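Local coordinates for protein aminoglycoside phosphotransferase (Alicyclobacillus acidocaldarius subsp. acidocaldarius, PDB 4PDY) that probably transfers a phosphate group to a small-molecule acceptor, as a kinase-like member of the aminoglycoside phosphotransferase family, at residues H223-P228 and L241-L246. Numbering follows the deposited sequence.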
loop_
_atom_site.group_PDB
_atom_site.type_symbol
_atom_site.label_atom_id
_atom_site.label_comp_id
_atom_site.label_asym_id
_atom_site.label_seq_id
_atom_site.Cartn_x
_atom_site.Cartn_y
_atom_site.Cartn_z
ATOM N N HIS A 223 -0.152 3.675 -6.630
ATOM C CA HIS A 223 -1.207 2.702 -6.404
ATOM C C HIS A 223 -1.832 2.855 -5.010
ATOM O O HIS A 223 -3.044 2.815 -4.850
ATOM C CB HIS A 223 -0.618 1.304 -6.585
ATOM C CG HIS A 223 -1.598 0.194 -6.368
ATOM N ND1 HIS A 223 -1.821 -0.354 -5.129
ATOM C CD2 HIS A 223 -2.384 -0.487 -7.234
ATOM C CE1 HIS A 223 -2.697 -1.346 -5.243
ATOM N NE2 HIS A 223 -3.065 -1.420 -6.500
ATOM N N LEU A 224 -0.980 3.025 -3.995
ATOM C CA LEU A 224 -1.405 3.359 -2.622
ATOM C C LEU A 224 -2.220 2.284 -1.905
ATOM O O LEU A 224 -2.837 2.549 -0.886
ATOM C CB LEU A 224 -2.119 4.706 -2.564
ATOM C CG LEU A 224 -1.286 5.885 -3.095
ATOM C CD1 LEU A 224 -2.053 7.198 -3.064
ATOM C CD2 LEU A 224 0.026 6.016 -2.332
ATOM N N ASP A 225 -2.162 1.041 -2.391
ATOM C CA ASP A 225 -2.695 -0.077 -1.612
ATOM C C ASP A 225 -1.821 -1.297 -1.851
ATOM O O ASP A 225 -2.272 -2.369 -2.302
ATOM C CB ASP A 225 -4.149 -0.326 -1.975
ATOM C CG ASP A 225 -4.888 -1.131 -0.927
ATOM O OD1 ASP A 225 -4.355 -1.347 0.190
ATOM O OD2 ASP A 225 -6.019 -1.547 -1.233
ATOM N N VAL A 226 -0.561 -1.138 -1.502
ATOM C CA VAL A 226 0.490 -2.083 -1.816
ATOM C C VAL A 226 0.575 -3.135 -0.735
ATOM O O VAL A 226 1.397 -3.074 0.182
ATOM C CB VAL A 226 1.835 -1.357 -2.006
ATOM C CG1 VAL A 226 2.922 -2.334 -2.397
ATOM C CG2 VAL A 226 1.674 -0.254 -3.055
ATOM N N ILE A 227 -0.323 -4.112 -0.870
ATOM C CA ILE A 227 -0.428 -5.242 0.037
ATOM C C ILE A 227 -0.349 -6.497 -0.829
ATOM O O ILE A 227 -0.665 -6.437 -2.002
ATOM C CB ILE A 227 -1.727 -5.185 0.861
ATOM C CG1 ILE A 227 -2.983 -5.192 -0.029
ATOM C CG2 ILE A 227 -1.685 -3.939 1.752
ATOM C CD1 ILE A 227 -4.283 -5.261 0.741
ATOM N N PRO A 228 0.051 -7.632 -0.245
ATOM C CA PRO A 228 0.263 -8.830 -1.079
ATOM C C PRO A 228 -0.932 -9.234 -1.919
ATOM O O PRO A 228 -0.756 -9.619 -3.067
ATOM C CB PRO A 228 0.584 -9.905 -0.056
ATOM C CG PRO A 228 1.320 -9.131 0.993
ATOM C CD PRO A 228 0.550 -7.838 1.119
ATOM N N LEU A 241 -0.799 -5.695 -10.802
ATOM C CA LEU A 241 -1.568 -5.015 -9.788
ATOM C C LEU A 241 -3.058 -5.159 -10.012
ATOM O O LEU A 241 -3.541 -5.125 -11.136
ATOM C CB LEU A 241 -1.232 -3.526 -9.756
ATOM C CG LEU A 241 0.186 -3.185 -9.324
ATOM C CD1 LEU A 241 0.467 -1.721 -9.633
ATOM C CD2 LEU A 241 0.421 -3.454 -7.850
ATOM N N ILE A 242 -3.775 -5.277 -8.910
ATOM C CA ILE A 242 -5.223 -5.151 -8.910
ATOM C C ILE A 242 -5.640 -4.116 -7.843
ATOM O O ILE A 242 -4.826 -3.720 -6.997
ATOM C CB ILE A 242 -5.932 -6.491 -8.712
ATOM C CG1 ILE A 242 -5.607 -7.018 -7.333
ATOM C CG2 ILE A 242 -5.493 -7.485 -9.799
ATOM C CD1 ILE A 242 -6.411 -8.239 -6.961
ATOM N N ASP A 243 -6.895 -3.712 -7.899
ATOM C CA ASP A 243 -7.478 -2.751 -6.945
ATOM C C ASP A 243 -6.811 -1.377 -6.952
ATOM O O ASP A 243 -5.998 -1.100 -6.082
ATOM C CB ASP A 243 -7.498 -3.307 -5.521
ATOM C CG ASP A 243 -8.386 -2.501 -4.595
ATOM O OD1 ASP A 243 -8.955 -1.486 -5.039
ATOM O OD2 ASP A 243 -8.488 -2.886 -3.412
ATOM N N PHE A 244 -7.185 -0.592 -7.954
ATOM C CA PHE A 244 -6.660 0.758 -8.141
ATOM C C PHE A 244 -7.561 1.799 -7.488
ATOM O O PHE A 244 -7.469 2.964 -7.822
ATOM C CB PHE A 244 -6.480 1.033 -9.645
ATOM C CG PHE A 244 -5.278 0.350 -10.241
ATOM C CD1 PHE A 244 -5.333 -0.984 -10.680
ATOM C CD2 PHE A 244 -4.065 1.027 -10.312
ATOM C CE1 PHE A 244 -4.200 -1.583 -11.215
ATOM C CE2 PHE A 244 -2.938 0.417 -10.837
ATOM C CZ PHE A 244 -3.009 -0.874 -11.285
ATOM N N GLU A 245 -8.392 1.412 -6.533
ATOM C CA GLU A 245 -9.392 2.320 -5.961
ATOM C C GLU A 245 -8.773 3.447 -5.129
ATOM O O GLU A 245 -9.400 4.479 -4.966
ATOM C CB GLU A 245 -10.407 1.532 -5.136
ATOM C CG GLU A 245 -11.207 0.562 -5.972
ATOM C CD GLU A 245 -12.183 -0.270 -5.177
ATOM O OE1 GLU A 245 -12.541 0.100 -4.051
ATOM O OE2 GLU A 245 -12.580 -1.338 -5.700
ATOM N N LEU A 246 -7.603 3.204 -4.558
ATOM C CA LEU A 246 -6.907 4.256 -3.797
ATOM C C LEU A 246 -5.870 5.009 -4.622
ATOM O O LEU A 246 -5.242 5.944 -4.107
ATOM C CB LEU A 246 -6.258 3.642 -2.561
ATOM C CG LEU A 246 -7.209 3.029 -1.548
ATOM C CD1 LEU A 246 -6.453 2.520 -0.346
ATOM C CD2 LEU A 246 -8.274 4.026 -1.126
HETATM O O HOH W 1 -5.446 1.410 -5.116
#
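Two carboxylates meet tip to tip here: D225 OD2 lies 3.6 Å from D243 OD2, their planes turned 76° apart. K58 pairs weakly with D243 and forms a salt bridge with E245. Behind the acids, H223 ties the two loops together. With CG anti to the backbone N (chi1 180°), its imidazole reaches across so that NE2 donates to I242 O at 2.9 Å; the oxygen lies in the ring plane, while the N-H comes from above the carbonyl plane. The other ring nitrogen, ND1, accepts the D225 N-H (N to ND1 3.1 Å) from a donor tilted out of the ring plane; together the two bonds help fix the ring's rotation. L241 CD2 rests over one imidazole face, and a water lies over the opposite face, donating to H223 O and D243 O and accepting from L246 N. The ring edge at CD2 meets the face of F244 in a T-shaped stack, centroids 5.0 Å apart. L246 CD1 packs on D225 CB (4.0 Å), and its CB faces L224 CB. An alanine in place of H223 would probably leave I242 O and D225 N without this mate and open a gap between L241 and F244. H223, D225 and N230 match the HxDxxxxN catalytic loop of kinase-like phosphotransferases, and D243-F244 the start of the DFG-like motif, whose aspartate binds metal in relatives; the two loops probably form the phosphoryl-transfer site.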